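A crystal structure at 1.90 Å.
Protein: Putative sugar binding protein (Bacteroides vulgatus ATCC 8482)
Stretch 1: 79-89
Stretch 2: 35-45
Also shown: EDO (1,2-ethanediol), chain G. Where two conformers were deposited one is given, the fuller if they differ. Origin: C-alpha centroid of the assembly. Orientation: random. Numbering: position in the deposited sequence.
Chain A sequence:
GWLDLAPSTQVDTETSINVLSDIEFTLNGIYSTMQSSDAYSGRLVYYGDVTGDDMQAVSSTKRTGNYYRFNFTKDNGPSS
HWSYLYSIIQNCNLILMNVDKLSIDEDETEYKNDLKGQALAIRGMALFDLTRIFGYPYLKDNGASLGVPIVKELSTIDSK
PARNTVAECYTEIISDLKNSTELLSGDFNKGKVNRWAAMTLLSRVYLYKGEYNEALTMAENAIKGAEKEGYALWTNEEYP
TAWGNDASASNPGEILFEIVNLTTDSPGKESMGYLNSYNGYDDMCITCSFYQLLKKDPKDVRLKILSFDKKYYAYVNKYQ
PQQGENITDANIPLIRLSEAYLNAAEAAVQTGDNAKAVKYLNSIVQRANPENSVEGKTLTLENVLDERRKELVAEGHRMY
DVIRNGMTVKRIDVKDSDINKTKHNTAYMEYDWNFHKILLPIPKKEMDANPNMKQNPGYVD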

ATOM      1  N   SER A  79       8.062 -13.673   9.769  1.00 12.57           N
ATOM      2  CA  SER A  79       8.114 -12.712  10.873  1.00 11.86           C
ATOM      3  C   SER A  79       8.451 -11.274  10.494  1.00 12.16           C
ATOM      4  O   SER A  79       8.320 -10.399  11.330  1.00 11.44           O
ATOM      5  CB  SER A  79       9.106 -13.167  11.951  1.00 14.13           C
ATOM      6  OG  SER A  79      10.413 -13.202  11.424  1.00 11.80           O
ATOM      7  N   SER A  80       8.877 -11.029   9.252  1.00 12.65           N
ATOM      8  CA  SER A  80       9.379  -9.726   8.810  1.00 11.86           C
ATOM      9  C   SER A  80       8.337  -8.607   8.858  1.00 12.50           C
ATOM     10  O   SER A  80       8.663  -7.496   9.200  1.00 10.52           O
ATOM     11  CB  SER A  80       9.893  -9.828   7.372  1.00 14.64           C
ATOM     12  OG  SER A  80       8.995 -10.631   6.570  1.00 11.92           O
ATOM     13  N   HIS A  81       7.099  -8.916   8.472  1.00  9.99           N
ATOM     14  CA  HIS A  81       6.048  -7.919   8.464  1.00 13.97           C
ATOM     15  C   HIS A  81       5.935  -7.375   9.874  1.00 13.45           C
ATOM     16  O   HIS A  81       5.938  -6.178  10.071  1.00 12.17           O
ATOM     17  CB  HIS A  81       4.700  -8.502   8.030  1.00 12.76           C
ATOM     18  CG  HIS A  81       4.763  -9.360   6.796  1.00  8.68           C
ATOM     19  ND1 HIS A  81       5.279 -10.648   6.790  1.00 13.39           N
ATOM     20  CD2 HIS A  81       4.332  -9.122   5.537  1.00  7.38           C
ATOM     21  CE1 HIS A  81       5.170 -11.150   5.574  1.00 12.45           C
ATOM     22  NE2 HIS A  81       4.597 -10.244   4.795  1.00  9.67           N
ATOM     23  N   TRP A  82       5.818  -8.288  10.833  1.00 12.54           N
ATOM     24  CA  TRP A  82       5.693  -7.938  12.243  1.00 12.53           C
ATOM     25  C   TRP A  82       6.887  -7.111  12.784  1.00 11.57           C
ATOM     26  O   TRP A  82       6.709  -5.972  13.301  1.00  9.99           O
ATOM     27  CB  TRP A  82       5.511  -9.259  13.009  1.00 12.50           C
ATOM     28  CG  TRP A  82       5.194  -9.117  14.451  1.00 11.67           C
ATOM     29  CD1 TRP A  82       6.074  -9.055  15.473  1.00 13.23           C
ATOM     30  CD2 TRP A  82       3.877  -9.043  15.035  1.00 11.44           C
ATOM     31  NE1 TRP A  82       5.398  -8.942  16.675  1.00 11.01           N
ATOM     32  CE2 TRP A  82       4.046  -8.925  16.427  1.00 15.06           C
ATOM     33  CE3 TRP A  82       2.577  -9.024  14.506  1.00 15.48           C
ATOM     34  CZ2 TRP A  82       2.950  -8.823  17.316  1.00 16.76           C
ATOM     35  CZ3 TRP A  82       1.496  -8.943  15.387  1.00 16.84           C
ATOM     36  CH2 TRP A  82       1.699  -8.836  16.778  1.00 15.48           C
ATOM     37  N   SER A  83       8.093  -7.681  12.611  1.00 11.66           N
ATOM     38  CA  SER A  83       9.323  -7.086  13.143  0.50 10.72           C
ATOM     39  C   SER A  83       9.648  -5.739  12.519  1.00 11.45           C
ATOM     40  O   SER A  83       9.962  -4.808  13.234  1.00  7.26           O
ATOM     41  CB  SER A  83      10.534  -8.047  13.062  0.50 11.51           C
ATOM     42  OG  SER A  83      10.569  -8.828  11.875  0.50 15.65           O
ATOM     43  N   TYR A  84       9.527  -5.632  11.189  1.00  9.55           N
ATOM     44  CA  TYR A  84       9.850  -4.400  10.507  1.00 11.41           C
ATOM     45  C   TYR A  84       8.868  -3.271  10.866  1.00 10.99           C
ATOM     46  O   TYR A  84       9.281  -2.157  11.188  1.00  9.63           O
ATOM     47  CB  TYR A  84       9.915  -4.609   8.985  1.00 12.21           C
ATOM     48  CG  TYR A  84      11.277  -5.043   8.511  1.00 14.08           C
ATOM     49  CD1 TYR A  84      11.732  -6.316   8.772  1.00 18.41           C
ATOM     50  CD2 TYR A  84      12.131  -4.152   7.818  1.00 18.20           C
ATOM     51  CE1 TYR A  84      12.992  -6.721   8.381  1.00 17.30           C
ATOM     52  CE2 TYR A  84      13.421  -4.550   7.426  1.00 16.90           C
ATOM     53  CZ  TYR A  84      13.826  -5.851   7.693  1.00 19.94           C
ATOM     54  OH  TYR A  84      15.090  -6.303   7.327  1.00 24.71           O
ATOM     55  N   LEU A  85       7.573  -3.582  10.868  1.00  9.28           N
ATOM     56  CA  LEU A  85       6.582  -2.560  11.211  1.00  9.76           C
ATOM     57  C   LEU A  85       6.709  -2.094  12.676  1.00  9.52           C
ATOM     58  O   LEU A  85       6.601  -0.892  12.960  1.00  9.72           O
ATOM     59  CB  LEU A  85       5.170  -3.027  10.827  1.00  9.11           C
ATOM     60  CG  LEU A  85       5.022  -3.073   9.305  1.00 10.46           C
ATOM     61  CD1 LEU A  85       3.827  -3.849   8.860  1.00  8.81           C
ATOM     62  CD2 LEU A  85       5.072  -1.665   8.661  1.00 17.00           C
ATOM     63  N   TYR A  86       6.980  -3.013  13.613  1.00 11.67           N
ATOM     64  CA  TYR A  86       7.133  -2.626  14.997  1.00 10.55           C
ATOM     65  C   TYR A  86       8.444  -1.880  15.218  1.00 12.64           C
ATOM     66  O   TYR A  86       8.517  -0.968  16.058  1.00 10.28           O
ATOM     67  CB  TYR A  86       6.978  -3.819  15.963  1.00  8.89           C
ATOM     68  CG  TYR A  86       5.512  -4.015  16.329  1.00 12.19           C
ATOM     69  CD1 TYR A  86       4.789  -3.013  17.016  1.00 10.18           C
ATOM     70  CD2 TYR A  86       4.823  -5.155  15.914  1.00 18.49           C
ATOM     71  CE1 TYR A  86       3.458  -3.164  17.297  1.00  7.46           C
ATOM     72  CE2 TYR A  86       3.489  -5.324  16.194  1.00 13.28           C
ATOM     73  CZ  TYR A  86       2.802  -4.334  16.874  1.00 10.59           C
ATOM     74  OH  TYR A  86       1.490  -4.544  17.170  1.00 10.21           O
ATOM     75  N   SER A  87       9.482  -2.241  14.468  1.00 13.36           N
ATOM     76  CA  SER A  87      10.722  -1.446  14.461  1.00 10.58           C
ATOM     77  C   SER A  87      10.488   0.010  14.060  1.00 11.60           C
ATOM     78  O   SER A  87      10.920   0.944  14.751  1.00 11.18           O
ATOM     79  CB  SER A  87      11.723  -2.075  13.504  1.00 13.49           C
ATOM     80  OG  SER A  87      12.910  -1.337  13.486  1.00 16.50           O
ATOM     81  N   ILE A  88       9.814   0.196  12.930  1.00  9.38           N
ATOM     82  CA  ILE A  88       9.406   1.490  12.444  1.00 11.21           C
ATOM     83  C   ILE A  88       8.578   2.272  13.503  1.00 10.05           C
ATOM     84  O   ILE A  88       8.890   3.433  13.852  1.00 10.95           O
ATOM     85  CB  ILE A  88       8.609   1.336  11.104  1.00  9.09           C
ATOM     86  CG1 ILE A  88       9.535   0.897   9.975  1.00 13.02           C
ATOM     87  CG2 ILE A  88       7.843   2.630  10.784  1.00  6.92           C
ATOM     88  CD1 ILE A  88       8.796   0.287   8.802  1.00 14.36           C
ATOM     89  N   ILE A  89       7.532   1.641  14.015  1.00  9.50           N
ATOM     90  CA  ILE A  89       6.721   2.262  15.097  1.00  9.59           C
ATOM     91  C   ILE A  89       7.577   2.663  16.324  1.00  5.95           C
ATOM     92  O   ILE A  89       7.422   3.753  16.861  1.00  9.89           O
ATOM     93  CB  ILE A  89       5.534   1.308  15.562  1.00  9.24           C
ATOM     94  CG1 ILE A  89       4.528   1.131  14.411  1.00  7.87           C
ATOM     95  CG2 ILE A  89       4.949   1.831  16.887  1.00 10.31           C
ATOM     96  CD1 ILE A  89       3.412   0.010  14.618  1.00  7.07           C
TER
HETATM   97  C1  EDO G   8      13.796 -14.585   6.455  1.00 44.33           C
HETATM   98  O1  EDO G   8      12.590 -13.820   6.507  1.00 36.93           O
HETATM   99  C2  EDO G   8      13.809 -15.409   5.175  1.00 45.01           C
HETATM  100  O2  EDO G   8      12.464 -15.802   4.834  1.00 44.61           O
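Stretch 2, residues 35-45: QSSDAYSGRLV

Stretch 2 (35-45) packs as a chain of turns against one side of the helix formed by residues 80-89 of stretch 1, and the two together bury 480 Å². At the apolar centre, Leu85 (chi1 m, chi2 t) reaches stretch 2 with the end of its side chain, although its CA-to-CB bond points sideways. Its CD2 lies 3.8 Å from Leu44 CD1, 4.1 Å from Tyr40 CZ and 3.4 Å from Tyr40 OH, so one methyl group touches both the leucine and the tyrosine. One helical turn on, Ile88 CD1 approaches Tyr40 CE2 at 4.5 Å, near the plane of the ring and at its edge; the Tyr40 hydroxyl is hydrogen-bonded elsewhere in the structure. On the N-terminal side of Leu85, His81 CD2 meets Leu44 CD2 at 3.8 Å.

The backbone of stretch 2 follows two successive type I turns, Ser36 to Ala39 and Ala39 to Gly42, which share Ala39 and are closed by Ala39 N to Ser36 O (2.8 Å) and Gly42 N to Ala39 O (3.2 Å). Gly42 then takes the N-cap position, and a helix begins at Arg43. With the chain folded this way there is no single strand-like direction; the closest CA pairs are Ser80 with Asp38 (CA to CA 6.0 Å) and Tyr84 with Ala39 (CA to CA 6.5 Å).

Tyr84, chi1 m, covers the turn that starts at Ser36. Asp38 CB sits over one face of its ring, 4.0 Å from the centroid of the six ring atoms and 20° off the normal, a CH-pi contact. Ala39 CB lies 3.9 Å from Tyr84 CD2, and Ser36 CB 3.4 Å from Tyr84 CE2. Water 1 links the two side chains, 2.5 Å from Ser36 OG and 3.3 Å from Tyr84 OH. Within the turn, Asp38 N donates to Ser36 OG (3.0 Å).

At the polar edge, extended Arg43 (chi1 m, chi2 and chi3 t) donates from NH1 to Ser80 OG at 2.8 Å, the one direct hydrogen bond between the stretches. NH1 also lies 3.3 Å from Asp38 OD1, a salt bridge of charge alone, since the oxygen is well out of the guanidinium plane. Water 2 donates to Asp38 O (2.7 Å) and bonds Ser80 OG (2.8 Å); water 3 donates to Arg43 O (2.6 Å) and bonds His81 NE2 (2.9 Å). Outermost, 1,2-ethanediol accepts from Arg43, NH1 to O1 at 3.2 Å and NH2 to O2 at 3.3 Å.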

ATOM      1  N   GLN A  35      12.646   0.956   3.154  1.00 11.43           N
ATOM      2  CA  GLN A  35      13.230   0.556   1.862  1.00 12.77           C
ATOM      3  C   GLN A  35      13.556  -0.925   1.699  1.00 12.76           C
ATOM      4  O   GLN A  35      13.769  -1.381   0.567  1.00 13.27           O
ATOM      5  CB  GLN A  35      14.521   1.352   1.563  1.00 15.27           C
ATOM      6  CG  GLN A  35      14.233   2.718   1.046  1.00 16.96           C
ATOM      7  CD  GLN A  35      15.342   3.684   1.289  1.00 27.97           C
ATOM      8  OE1 GLN A  35      16.538   3.312   1.274  1.00 25.55           O
ATOM      9  NE2 GLN A  35      14.965   4.962   1.488  1.00 29.72           N
ATOM     10  N   SER A  36      13.603  -1.677   2.792  1.00 12.28           N
ATOM     11  CA  SER A  36      13.962  -3.102   2.715  1.00 11.21           C
ATOM     12  C   SER A  36      12.991  -3.867   1.841  1.00 10.71           C
ATOM     13  O   SER A  36      11.794  -3.570   1.826  1.00 10.37           O
ATOM     14  CB  SER A  36      13.944  -3.729   4.141  1.00  9.96           C
ATOM     15  OG  SER A  36      14.137  -5.128   4.113  1.00 12.46           O
ATOM     16  N   SER A  37      13.479  -4.897   1.161  1.00  9.41           N
ATOM     17  CA  SER A  37      12.592  -5.789   0.425  1.00  9.28           C
ATOM     18  C   SER A  37      11.670  -6.577   1.387  1.00 12.00           C
ATOM     19  O   SER A  37      10.650  -7.105   0.980  1.00 11.18           O
ATOM     20  CB  SER A  37      13.379  -6.732  -0.480  1.00  9.18           C
ATOM     21  OG  SER A  37      14.208  -7.571   0.311  1.00 11.97           O
ATOM     22  N   ASP A  38      12.027  -6.634   2.666  1.00  9.38           N
ATOM     23  CA  ASP A  38      11.132  -7.197   3.665  1.00 10.34           C
ATOM     24  C   ASP A  38      10.067  -6.198   4.103  1.00  9.95           C
ATOM     25  O   ASP A  38       9.138  -6.577   4.810  1.00 12.20           O
ATOM     26  CB  ASP A  38      11.920  -7.695   4.892  1.00 11.61           C
ATOM     27  CG  ASP A  38      12.608  -9.042   4.645  1.00 16.29           C
ATOM     28  OD1 ASP A  38      12.335  -9.696   3.623  1.00 15.67           O
ATOM     29  OD2 ASP A  38      13.439  -9.435   5.474  1.00 18.38           O
ATOM     30  N   ALA A  39      10.232  -4.927   3.746  1.00  8.08           N
ATOM     31  CA  ALA A  39       9.245  -3.903   4.067  1.00  9.69           C
ATOM     32  C   ALA A  39       8.630  -3.399   2.766  1.00 10.97           C
ATOM     33  O   ALA A  39       8.071  -4.208   1.990  1.00 12.55           O
ATOM     34  CB  ALA A  39       9.866  -2.757   4.918  1.00  9.81           C
ATOM     35  N   TYR A  40       8.712  -2.093   2.514  1.00 10.63           N
ATOM     36  CA  TYR A  40       7.984  -1.486   1.411  1.00 10.50           C
ATOM     37  C   TYR A  40       8.642  -1.599   0.028  1.00 10.84           C
ATOM     38  O   TYR A  40       8.077  -1.159  -0.972  1.00 12.00           O
ATOM     39  CB  TYR A  40       7.636  -0.026   1.747  1.00 11.34           C
ATOM     40  CG  TYR A  40       6.618   0.044   2.868  1.00 12.01           C
ATOM     41  CD1 TYR A  40       5.246  -0.294   2.642  1.00 11.27           C
ATOM     42  CD2 TYR A  40       7.014   0.362   4.165  1.00 13.85           C
ATOM     43  CE1 TYR A  40       4.313  -0.243   3.690  1.00 14.38           C
ATOM     44  CE2 TYR A  40       6.071   0.406   5.227  1.00 13.11           C
ATOM     45  CZ  TYR A  40       4.742   0.118   4.984  1.00 10.50           C
ATOM     46  OH  TYR A  40       3.855   0.162   6.045  1.00 11.94           O
ATOM     47  N   SER A  41       9.805  -2.223  -0.066  1.00 12.99           N
ATOM     48  CA  SER A  41      10.342  -2.519  -1.386  1.00 12.51           C
ATOM     49  C   SER A  41       9.974  -3.946  -1.812  1.00 13.30           C
ATOM     50  O   SER A  41      10.397  -4.392  -2.862  1.00 13.64           O
ATOM     51  CB  SER A  41      11.850  -2.283  -1.417  1.00 12.21           C
ATOM     52  OG  SER A  41      12.173  -0.929  -1.659  1.00 11.55           O
ATOM     53  N   GLY A  42       9.170  -4.655  -1.017  1.00 13.80           N
ATOM     54  CA  GLY A  42       8.775  -6.011  -1.406  1.00 13.42           C
ATOM     55  C   GLY A  42       7.551  -6.542  -0.691  1.00 11.29           C
ATOM     56  O   GLY A  42       6.405  -6.294  -1.096  1.00 10.08           O
ATOM     57  N   ARG A  43       7.792  -7.230   0.411  1.00  9.96           N
ATOM     58  CA  ARG A  43       6.751  -8.045   1.054  1.00  9.96           C
ATOM     59  C   ARG A  43       5.507  -7.302   1.419  1.00 11.49           C
ATOM     60  O   ARG A  43       4.421  -7.860   1.252  1.00 12.15           O
ATOM     61  CB  ARG A  43       7.322  -8.764   2.289  1.00  9.46           C
ATOM     62  CG  ARG A  43       8.277  -9.859   1.881  1.00  6.48           C
ATOM     63  CD  ARG A  43       8.827 -10.616   3.081  1.00 10.98           C
ATOM     64  NE  ARG A  43       9.736 -11.673   2.668  1.00 11.65           N
ATOM     65  CZ  ARG A  43      10.503 -12.370   3.497  1.00 14.47           C
ATOM     66  NH1 ARG A  43      10.470 -12.122   4.783  1.00 13.78           N
ATOM     67  NH2 ARG A  43      11.319 -13.304   3.026  1.00 17.90           N
ATOM     68  N   LEU A  44       5.645  -6.041   1.882  1.00 10.42           N
ATOM     69  CA  LEU A  44       4.460  -5.254   2.266  1.00 12.22           C
ATOM     70  C   LEU A  44       3.676  -4.783   1.054  1.00 13.36           C
ATOM     71  O   LEU A  44       2.458  -4.567   1.148  1.00 14.73           O
ATOM     72  CB  LEU A  44       4.807  -4.074   3.202  1.00 12.75           C
ATOM     73  CG  LEU A  44       5.423  -4.527   4.549  1.00  9.85           C
ATOM     74  CD1 LEU A  44       5.846  -3.308   5.323  1.00  9.13           C
ATOM     75  CD2 LEU A  44       4.438  -5.364   5.389  1.00  5.60           C
ATOM     76  N   VAL A  45       4.325  -4.735  -0.103  1.00 10.11           N
ATOM     77  CA  VAL A  45       3.635  -4.359  -1.304  1.00  9.93           C
ATOM     78  C   VAL A  45       2.938  -5.544  -1.927  1.00  9.97           C
ATOM     79  O   VAL A  45       1.752  -5.487  -2.191  1.00 10.66           O
ATOM     80  CB  VAL A  45       4.558  -3.630  -2.297  1.00 11.09           C
ATOM     81  CG1 VAL A  45       3.745  -3.102  -3.487  1.00 10.81           C
ATOM     82  CG2 VAL A  45       5.251  -2.445  -1.557  1.00  9.73           C
TER
HETATM   83  O   HOH W   1      16.600  -5.047   4.737  1.00 30.96           O
HETATM   84  O   HOH W   2       7.483  -8.511   5.588  1.00 17.73           O
HETATM   85  O   HOH W   3       4.225 -10.380   1.911  1.00 13.55           O